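Local coordinates for OxsB protein (Bacillus megaterium, PDB 5UL3) that uses cobalamin, a [4Fe-4S] cluster and S-adenosylmethionine to convert dAMP by oxidative ring contraction into an oxetane aldehyde on the route to oxetanocin A, at residues Ile212-Pro224 / Leu234-Leu248. Numbering follows the deposited sequence.
Sequences IITVGNVIPSFSP and LLICDKEGEYTLRDL. With EDO (1,2-ethanediol), chain B.
V215 and L235 lie on adjacent parallel strands, 212-216 and 235-237, whose backbone ladder follows the textbook parallel register: L235 N donates to I213 O, V215 N to L235 O, and C237 N to V215 O at 2.9 Å. One side chain joins the ladder. T214 holds OG1 anti to its own backbone N (chi1 180°), which brings the hydroxyl 2.9 Å from L235 O, above the carbonyl plane; L235 O is thus gripped by two donors, T214 OG1 and V215 N.

Beyond the strand ends, the short helix 218-222 is tied to the loop by S221, whose OG donates to D238 O at 2.6 Å, in the carbonyl plane and on a lone pair. A water donates to both S221 O and D238 OD1, and a 1,2-ethanediol, probably from crystallisation, gives its O1 proton to S221 OG. D238 OD1 is also hydrogen-bonded to S265 OG, and D238 O to H325 ND1.

Apolar packing divides between the two faces of the sheet. On the V215 and I236 face, V215 CG2 meets I236 CG1 at 3.7 Å and also touches L234 CD2. The extended I236 chain (chi2 174°) carries CD1 to P224 CB at 3.5 Å. Its CG2 branch touches P220. On the T214 and L235 face, I212 CG2 packs against L235 CD1, and L248 CD1 lies 4.0 Å from T214 CG2.

Strand 212-216, helices 218-222 and 224-230 and strand 235-237 form a beta-alpha-beta unit of the Rossmann cobalamin domain. As is usual in such folds, the ligand site lies at the C-terminal strand ends, where G216, N217, C237 and loop 239-242 line the cobalamin pocket, E242 OE1 hydrogen-bonded to the cofactor. Strand 180-184 flanks 212-216, antiparallel strand 264-267 borders 235-237, helices 190-205 and 224-230 cover the V215 side, and helix 242-252 runs back along the T214 side.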
loop_
_atom_site.group_PDB
_atom_site.type_symbol
_atom_site.label_atom_id
_atom_site.label_comp_id
_atom_site.label_asym_id
_atom_site.label_seq_id
_atom_site.Cartn_x
_atom_site.Cartn_y
_atom_site.Cartn_z
ATOM N N ILE A 212 21.788 -13.598 -13.130
ATOM C CA ILE A 212 20.400 -13.715 -13.554
ATOM C C ILE A 212 19.684 -12.421 -13.199
ATOM O O ILE A 212 19.768 -11.951 -12.057
ATOM C CB ILE A 212 19.733 -14.908 -12.852
ATOM C CG1 ILE A 212 20.446 -16.214 -13.198
ATOM C CG2 ILE A 212 18.222 -14.963 -13.202
ATOM C CD1 ILE A 212 19.954 -17.386 -12.349
ATOM N N ILE A 213 18.987 -11.832 -14.171
ATOM C CA ILE A 213 18.268 -10.576 -13.975
ATOM C C ILE A 213 16.776 -10.876 -13.973
ATOM O O ILE A 213 16.273 -11.549 -14.882
ATOM C CB ILE A 213 18.603 -9.554 -15.074
ATOM C CG1 ILE A 213 20.119 -9.429 -15.244
ATOM C CG2 ILE A 213 18.007 -8.199 -14.734
ATOM C CD1 ILE A 213 20.827 -8.944 -13.998
ATOM N N THR A 214 16.066 -10.367 -12.970
ATOM C CA THR A 214 14.619 -10.529 -12.923
ATOM C C THR A 214 13.976 -9.214 -12.488
ATOM O O THR A 214 14.595 -8.400 -11.800
ATOM C CB THR A 214 14.219 -11.709 -11.996
ATOM O OG1 THR A 214 12.789 -11.847 -11.962
ATOM C CG2 THR A 214 14.734 -11.533 -10.573
ATOM N N VAL A 215 12.736 -8.983 -12.926
ATOM C CA VAL A 215 11.966 -7.844 -12.439
ATOM C C VAL A 215 10.637 -8.392 -11.947
ATOM O O VAL A 215 10.153 -9.417 -12.437
ATOM C CB VAL A 215 11.727 -6.738 -13.494
ATOM C CG1 VAL A 215 13.049 -5.981 -13.835
ATOM C CG2 VAL A 215 11.071 -7.316 -14.742
ATOM N N GLY A 216 10.054 -7.709 -10.966
ATOM C CA GLY A 216 8.770 -8.131 -10.426
ATOM C C GLY A 216 7.898 -6.940 -10.101
ATOM O O GLY A 216 8.248 -5.798 -10.433
ATOM N N ASN A 217 6.793 -7.206 -9.400
ATOM C CA ASN A 217 5.718 -6.256 -9.129
ATOM C C ASN A 217 4.865 -6.025 -10.380
ATOM O O ASN A 217 5.089 -6.629 -11.438
ATOM C CB ASN A 217 6.235 -4.929 -8.564
ATOM C CG ASN A 217 5.308 -4.338 -7.501
ATOM O OD1 ASN A 217 4.098 -4.606 -7.491
ATOM N ND2 ASN A 217 5.875 -3.536 -6.601
ATOM N N VAL A 218 3.860 -5.163 -10.248
ATOM C CA VAL A 218 2.697 -5.232 -11.135
ATOM C C VAL A 218 2.986 -4.715 -12.551
ATOM O O VAL A 218 2.372 -5.185 -13.518
ATOM C CB VAL A 218 1.523 -4.471 -10.493
ATOM C CG1 VAL A 218 1.842 -2.993 -10.386
ATOM C CG2 VAL A 218 0.226 -4.737 -11.272
ATOM N N ILE A 219 3.924 -3.785 -12.714
ATOM C CA ILE A 219 4.119 -3.144 -14.020
ATOM C C ILE A 219 4.681 -4.134 -15.044
ATOM O O ILE A 219 4.079 -4.279 -16.120
ATOM C CB ILE A 219 4.975 -1.869 -13.882
ATOM C CG1 ILE A 219 4.142 -0.732 -13.281
ATOM C CG2 ILE A 219 5.551 -1.430 -15.217
ATOM C CD1 ILE A 219 2.819 -0.517 -13.990
ATOM N N PRO A 220 5.782 -4.863 -14.783
ATOM C CA PRO A 220 6.209 -5.879 -15.770
ATOM C C PRO A 220 5.290 -7.084 -15.840
ATOM O O PRO A 220 5.187 -7.715 -16.904
ATOM C CB PRO A 220 7.617 -6.281 -15.291
ATOM C CG PRO A 220 7.637 -5.938 -13.853
ATOM C CD PRO A 220 6.769 -4.717 -13.695
ATOM N N SER A 221 4.632 -7.446 -14.734
ATOM C CA SER A 221 3.661 -8.538 -14.770
ATOM C C SER A 221 2.550 -8.255 -15.772
ATOM O O SER A 221 2.120 -9.147 -16.515
ATOM C CB SER A 221 3.060 -8.747 -13.381
ATOM O OG SER A 221 2.137 -9.831 -13.383
ATOM N N PHE A 222 2.059 -7.025 -15.792
ATOM C CA PHE A 222 0.934 -6.700 -16.663
ATOM C C PHE A 222 1.368 -6.455 -18.104
ATOM O O PHE A 222 0.606 -6.747 -19.037
ATOM C CB PHE A 222 0.180 -5.482 -16.115
ATOM C CG PHE A 222 -0.834 -5.822 -15.040
ATOM C CD1 PHE A 222 -0.825 -7.063 -14.422
ATOM C CD2 PHE A 222 -1.787 -4.895 -14.647
ATOM C CE1 PHE A 222 -1.747 -7.374 -13.429
ATOM C CE2 PHE A 222 -2.710 -5.201 -13.657
ATOM C CZ PHE A 222 -2.690 -6.434 -13.051
ATOM N N SER A 223 2.581 -5.956 -18.316
ATOM C CA SER A 223 3.048 -5.576 -19.649
ATOM C C SER A 223 4.433 -6.158 -19.918
ATOM O O SER A 223 5.415 -5.420 -20.051
ATOM C CB SER A 223 3.054 -4.056 -19.785
ATOM O OG SER A 223 1.786 -3.502 -19.474
ATOM N N PRO A 224 4.545 -7.484 -20.028
ATOM C CA PRO A 224 5.877 -8.084 -20.204
ATOM C C PRO A 224 6.491 -7.839 -21.578
ATOM O O PRO A 224 7.724 -7.761 -21.682
ATOM C CB PRO A 224 5.622 -9.577 -19.963
ATOM C CG PRO A 224 4.203 -9.773 -20.322
ATOM C CD PRO A 224 3.496 -8.507 -19.912
ATOM N N LEU A 234 15.515 -11.312 -20.088
ATOM C CA LEU A 234 14.966 -10.942 -18.788
ATOM C C LEU A 234 13.912 -11.954 -18.341
ATOM O O LEU A 234 13.156 -12.497 -19.150
ATOM C CB LEU A 234 14.353 -9.543 -18.871
ATOM C CG LEU A 234 13.833 -8.872 -17.598
ATOM C CD1 LEU A 234 14.993 -8.628 -16.639
ATOM C CD2 LEU A 234 13.142 -7.560 -17.936
ATOM N N LEU A 235 13.864 -12.205 -17.035
ATOM C CA LEU A 235 12.851 -13.075 -16.445
ATOM C C LEU A 235 11.899 -12.223 -15.624
ATOM O O LEU A 235 12.339 -11.466 -14.758
ATOM C CB LEU A 235 13.493 -14.146 -15.566
ATOM C CG LEU A 235 14.583 -15.001 -16.217
ATOM C CD1 LEU A 235 15.119 -16.004 -15.221
ATOM C CD2 LEU A 235 14.073 -15.694 -17.473
ATOM N N ILE A 236 10.598 -12.336 -15.882
ATOM C CA ILE A 236 9.610 -11.504 -15.198
ATOM C C ILE A 236 8.868 -12.358 -14.180
ATOM O O ILE A 236 8.339 -13.420 -14.521
ATOM C CB ILE A 236 8.639 -10.847 -16.200
ATOM C CG1 ILE A 236 9.373 -9.748 -16.975
ATOM C CG2 ILE A 236 7.426 -10.251 -15.474
ATOM C CD1 ILE A 236 8.549 -9.127 -18.077
ATOM N N CYS A 237 8.837 -11.898 -12.928
ATOM C CA CYS A 237 8.063 -12.559 -11.886
ATOM C C CYS A 237 6.623 -12.066 -11.981
ATOM O O CYS A 237 6.356 -10.875 -11.770
ATOM C CB CYS A 237 8.640 -12.257 -10.500
ATOM S SG CYS A 237 7.655 -12.961 -9.140
ATOM N N ASP A 238 5.708 -12.985 -12.307
ATOM C CA ASP A 238 4.329 -12.620 -12.628
ATOM C C ASP A 238 3.499 -12.300 -11.394
ATOM O O ASP A 238 2.609 -11.446 -11.458
ATOM C CB ASP A 238 3.653 -13.756 -13.402
ATOM C CG ASP A 238 4.190 -13.901 -14.821
ATOM O OD1 ASP A 238 4.685 -12.898 -15.373
ATOM O OD2 ASP A 238 4.095 -15.015 -15.381
ATOM N N LYS A 239 3.753 -12.977 -10.276
ATOM C CA LYS A 239 2.922 -12.801 -9.089
ATOM C C LYS A 239 3.799 -12.671 -7.843
ATOM O O LYS A 239 4.606 -11.741 -7.747
ATOM C CB LYS A 239 1.932 -13.967 -8.963
ATOM C CG LYS A 239 0.888 -13.942 -10.110
ATOM C CD LYS A 239 0.359 -15.315 -10.431
ATOM C CE LYS A 239 -0.553 -15.231 -11.674
ATOM N NZ LYS A 239 -1.194 -16.541 -11.961
ATOM N N GLU A 240 3.633 -13.553 -6.869
ATOM C CA GLU A 240 4.495 -13.478 -5.686
ATOM C C GLU A 240 5.934 -13.853 -6.052
ATOM O O GLU A 240 6.180 -14.690 -6.927
ATOM C CB GLU A 240 3.989 -14.424 -4.588
ATOM C CG GLU A 240 2.678 -13.966 -3.926
ATOM C CD GLU A 240 2.025 -15.073 -3.129
ATOM O OE1 GLU A 240 1.820 -16.164 -3.702
ATOM O OE2 GLU A 240 1.730 -14.855 -1.932
ATOM N N GLY A 241 6.888 -13.261 -5.338
ATOM C CA GLY A 241 8.290 -13.464 -5.658
ATOM C C GLY A 241 9.032 -14.539 -4.883
ATOM O O GLY A 241 10.107 -14.965 -5.317
ATOM N N GLU A 242 8.473 -14.999 -3.758
ATOM C CA GLU A 242 9.221 -15.864 -2.841
ATOM C C GLU A 242 9.660 -17.160 -3.511
ATOM O O GLU A 242 10.844 -17.511 -3.520
ATOM C CB GLU A 242 8.372 -16.171 -1.604
ATOM C CG GLU A 242 8.201 -15.006 -0.630
ATOM C CD GLU A 242 7.043 -14.046 -0.962
ATOM O OE1 GLU A 242 6.502 -14.061 -2.091
ATOM O OE2 GLU A 242 6.699 -13.236 -0.068
ATOM N N TYR A 243 8.704 -17.919 -4.039
ATOM C CA TYR A 243 9.056 -19.195 -4.655
ATOM C C TYR A 243 9.778 -19.008 -5.976
ATOM O O TYR A 243 10.587 -19.858 -6.359
ATOM C CB TYR A 243 7.807 -20.045 -4.880
ATOM C CG TYR A 243 7.107 -20.481 -3.623
ATOM C CD1 TYR A 243 7.708 -20.360 -2.385
ATOM C CD2 TYR A 243 5.827 -21.029 -3.687
ATOM C CE1 TYR A 243 7.057 -20.756 -1.236
ATOM C CE2 TYR A 243 5.171 -21.425 -2.548
ATOM C CZ TYR A 243 5.783 -21.290 -1.327
ATOM O OH TYR A 243 5.124 -21.702 -0.194
ATOM N N THR A 244 9.499 -17.906 -6.677
ATOM C CA THR A 244 10.259 -17.561 -7.869
ATOM C C THR A 244 11.746 -17.444 -7.543
ATOM O O THR A 244 12.592 -18.040 -8.220
ATOM C CB THR A 244 9.720 -16.253 -8.455
ATOM O OG1 THR A 244 8.426 -16.476 -9.030
ATOM C CG2 THR A 244 10.663 -15.692 -9.529
ATOM N N LEU A 245 12.079 -16.697 -6.491
ATOM C CA LEU A 245 13.491 -16.523 -6.146
ATOM C C LEU A 245 14.090 -17.829 -5.644
ATOM O O LEU A 245 15.214 -18.180 -6.014
ATOM C CB LEU A 245 13.661 -15.396 -5.119
ATOM C CG LEU A 245 13.401 -13.983 -5.662
ATOM C CD1 LEU A 245 13.391 -12.972 -4.521
ATOM C CD2 LEU A 245 14.478 -13.613 -6.665
ATOM N N ARG A 246 13.340 -18.579 -4.830
ATOM C CA ARG A 246 13.773 -19.923 -4.449
ATOM C C ARG A 246 14.172 -20.745 -5.672
ATOM O O ARG A 246 15.204 -21.436 -5.670
ATOM C CB ARG A 246 12.643 -20.635 -3.690
ATOM C CG ARG A 246 12.939 -22.087 -3.358
ATOM C CD ARG A 246 11.627 -22.849 -3.085
ATOM N NE ARG A 246 10.798 -22.968 -4.278
ATOM C CZ ARG A 246 9.528 -23.361 -4.276
ATOM N NH1 ARG A 246 8.928 -23.677 -3.138
ATOM N NH2 ARG A 246 8.860 -23.441 -5.415
ATOM N N ASP A 247 13.355 -20.697 -6.719
ATOM C CA ASP A 247 13.592 -21.557 -7.875
ATOM C C ASP A 247 14.687 -21.010 -8.781
ATOM O O ASP A 247 15.404 -21.794 -9.409
ATOM C CB ASP A 247 12.286 -21.769 -8.657
ATOM C CG ASP A 247 11.357 -22.761 -7.973
ATOM O OD1 ASP A 247 11.723 -23.314 -6.923
ATOM O OD2 ASP A 247 10.240 -22.998 -8.499
ATOM N N LEU A 248 14.856 -19.683 -8.845
ATOM C CA LEU A 248 16.000 -19.134 -9.573
ATOM C C LEU A 248 17.313 -19.548 -8.922
ATOM O O LEU A 248 18.310 -19.773 -9.618
ATOM C CB LEU A 248 15.908 -17.615 -9.638
ATOM C CG LEU A 248 14.785 -17.073 -10.526
ATOM C CD1 LEU A 248 14.785 -15.567 -10.458
ATOM C CD2 LEU A 248 14.986 -17.552 -11.951
HETATM C C1 EDO B . -0.198 -12.060 -13.771
HETATM O O1 EDO B . -0.459 -10.686 -14.126
HETATM C C2 EDO B . 0.281 -12.843 -14.995
HETATM O O2 EDO B . 1.397 -12.202 -15.627
HETATM O O HOH W 1 3.645 -11.538 -17.332
#